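Local coordinates for RNA-binding protein Smaug (Drosophila melanogaster, PDB 1OXJ), which binds RNA through its SAM domain, which in this fragment is joined to a PHAT domain, at residues V5-I10 with M29-M34. Sequence-based numbering, arbitrary orientation.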
loop_
_atom_site.group_PDB
_atom_site.type_symbol
_atom_site.label_atom_id
_atom_site.label_comp_id
_atom_site.label_asym_id
_atom_site.label_seq_id
_atom_site.Cartn_x
_atom_site.Cartn_y
_atom_site.Cartn_z
ATOM N N VAL A 5 -1.421 -11.846 12.183
ATOM C CA VAL A 5 -1.042 -11.821 10.777
ATOM C C VAL A 5 -1.616 -10.655 9.973
ATOM O O VAL A 5 -2.826 -10.439 9.953
ATOM C CB VAL A 5 -1.457 -13.136 10.089
ATOM C CG1 VAL A 5 -0.910 -13.181 8.670
ATOM C CG2 VAL A 5 -0.959 -14.329 10.906
ATOM N N GLY A 6 -0.730 -9.912 9.308
ATOM C CA GLY A 6 -1.153 -8.797 8.482
ATOM C C GLY A 6 -1.517 -7.509 9.197
ATOM O O GLY A 6 -1.917 -6.535 8.554
ATOM N N MET A 7 -1.368 -7.479 10.517
ATOM C CA MET A 7 -1.724 -6.283 11.270
ATOM C C MET A 7 -0.565 -5.560 11.957
ATOM O O MET A 7 -0.785 -4.610 12.706
ATOM C CB MET A 7 -2.800 -6.650 12.292
ATOM C CG MET A 7 -4.109 -7.115 11.627
ATOM S SD MET A 7 -4.975 -5.806 10.726
ATOM C CE MET A 7 -6.121 -5.413 11.936
ATOM N N SER A 8 0.666 -5.987 11.686
ATOM C CA SER A 8 1.830 -5.363 12.308
ATOM C C SER A 8 1.985 -3.892 11.948
ATOM O O SER A 8 2.569 -3.126 12.707
ATOM C CB SER A 8 3.114 -6.120 11.941
ATOM O OG SER A 8 3.412 -5.995 10.563
ATOM N N GLY A 9 1.454 -3.488 10.801
ATOM C CA GLY A 9 1.580 -2.093 10.407
ATOM C C GLY A 9 0.363 -1.233 10.688
ATOM O O GLY A 9 0.253 -0.113 10.178
ATOM N N ILE A 10 -0.544 -1.733 11.518
ATOM C CA ILE A 10 -1.756 -0.987 11.828
ATOM C C ILE A 10 -1.476 0.380 12.441
ATOM O O ILE A 10 -2.111 1.367 12.080
ATOM C CB ILE A 10 -2.682 -1.788 12.772
ATOM C CG1 ILE A 10 -4.051 -1.111 12.840
ATOM C CG2 ILE A 10 -2.057 -1.921 14.149
ATOM C CD1 ILE A 10 -4.795 -1.136 11.497
ATOM N N MET A 29 -7.624 -7.656 17.063
ATOM C CA MET A 29 -8.401 -7.787 15.839
ATOM C C MET A 29 -7.592 -8.483 14.760
ATOM O O MET A 29 -6.401 -8.216 14.596
ATOM C CB MET A 29 -8.828 -6.399 15.337
ATOM C CG MET A 29 -9.918 -6.427 14.272
ATOM S SD MET A 29 -10.553 -4.769 13.898
ATOM C CE MET A 29 -11.222 -4.363 15.337
ATOM N N THR A 30 -8.241 -9.384 14.032
ATOM C CA THR A 30 -7.567 -10.076 12.944
ATOM C C THR A 30 -7.762 -9.246 11.688
ATOM O O THR A 30 -8.633 -8.370 11.626
ATOM C CB THR A 30 -8.167 -11.456 12.672
ATOM O OG1 THR A 30 -9.490 -11.300 12.138
ATOM C CG2 THR A 30 -8.213 -12.266 13.951
ATOM N N TYR A 31 -6.956 -9.544 10.680
ATOM C CA TYR A 31 -7.024 -8.847 9.419
ATOM C C TYR A 31 -8.437 -8.946 8.824
ATOM O O TYR A 31 -9.021 -7.942 8.410
ATOM C CB TYR A 31 -5.991 -9.451 8.480
ATOM C CG TYR A 31 -5.984 -8.852 7.107
ATOM C CD1 TYR A 31 -5.172 -7.759 6.802
ATOM C CD2 TYR A 31 -6.770 -9.391 6.099
ATOM C CE1 TYR A 31 -5.143 -7.231 5.519
ATOM C CE2 TYR A 31 -6.751 -8.870 4.816
ATOM C CZ TYR A 31 -5.936 -7.797 4.530
ATOM O OH TYR A 31 -5.897 -7.310 3.247
ATOM N N GLU A 32 -9.010 -10.145 8.812
ATOM C CA GLU A 32 -10.348 -10.298 8.242
ATOM C C GLU A 32 -11.399 -9.485 8.998
ATOM O O GLU A 32 -12.323 -8.948 8.400
ATOM C CB GLU A 32 -10.756 -11.779 8.213
ATOM C CG GLU A 32 -9.956 -12.656 7.245
ATOM C CD GLU A 32 -8.479 -12.802 7.614
ATOM O OE1 GLU A 32 -8.156 -12.915 8.818
ATOM O OE2 GLU A 32 -7.637 -12.825 6.690
ATOM N N GLU A 33 -11.266 -9.401 10.315
ATOM C CA GLU A 33 -12.223 -8.635 11.111
ATOM C C GLU A 33 -12.137 -7.153 10.773
ATOM O O GLU A 33 -13.164 -6.467 10.702
ATOM C CB GLU A 33 -11.967 -8.849 12.604
ATOM C CG GLU A 33 -12.339 -10.255 13.086
ATOM C CD GLU A 33 -12.121 -10.429 14.576
ATOM O OE1 GLU A 33 -10.971 -10.250 15.044
ATOM O OE2 GLU A 33 -13.104 -10.745 15.278
ATOM N N MET A 34 -10.914 -6.662 10.572
ATOM C CA MET A 34 -10.704 -5.257 10.214
ATOM C C MET A 34 -11.514 -4.922 8.972
ATOM O O MET A 34 -12.141 -3.865 8.903
ATOM C CB MET A 34 -9.207 -4.965 9.946
ATOM C CG MET A 34 -8.911 -3.624 9.174
ATOM S SD MET A 34 -7.152 -3.273 8.886
ATOM C CE MET A 34 -6.791 -4.417 7.570
HETATM O O HOH W 1 -5.077 -11.723 10.960
#
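The buried side chain of M7 reaches over the start of helix 31-34 and carries most of the apolar contact. Its CG is anti to the carbonyl carbon (chi1 -64°), and the chain bends again at chi2, which sets SD, and at chi3, which turns CE onto M34 CB (3.7 Å). The M7 and M34 side chains run across one another at a slant, with M7 SD 3.8 Å from M34 SD. Nearer its base, M7 CG packs 4.3 Å from Y31 CB, while CE also abuts the carbonyl oxygens of M29 and T30. I10 adds a smaller contact, its CD1 standing 4.1 Å from M34 SD; beyond these residues M34 touches I59 and L62 of helix 49-77. An alanine in place of M7 would probably leave a gap between Y31 CB and M34 and give the M34 thioether more freedom to turn.

The polar link is indirect. A water donates to V5 O at 2.8 Å and accepts from Y31 N at 2.9 Å, using an amide in the first turn of the helix. Close by, G6 O meets the rim of the Y31 ring at CD1, close to the ring plane. The positive phi of G6 by itself favours glycine, and a CB there would also press tightly on Y31 CD1.

T30 and E33 form a capping box: E33 N donates to T30 OG1, and T30 N to E33 OE1 at 3.0 Å, through the anti lone pair of the carboxylate.

With no direct hydrogen bond between the segments, the loop leading into helix 10-16 is held to helix 31-34 within the SAM domain by apolar packing centred on M7 and M34, with Y31 and I10 contributing, and by one bridging water.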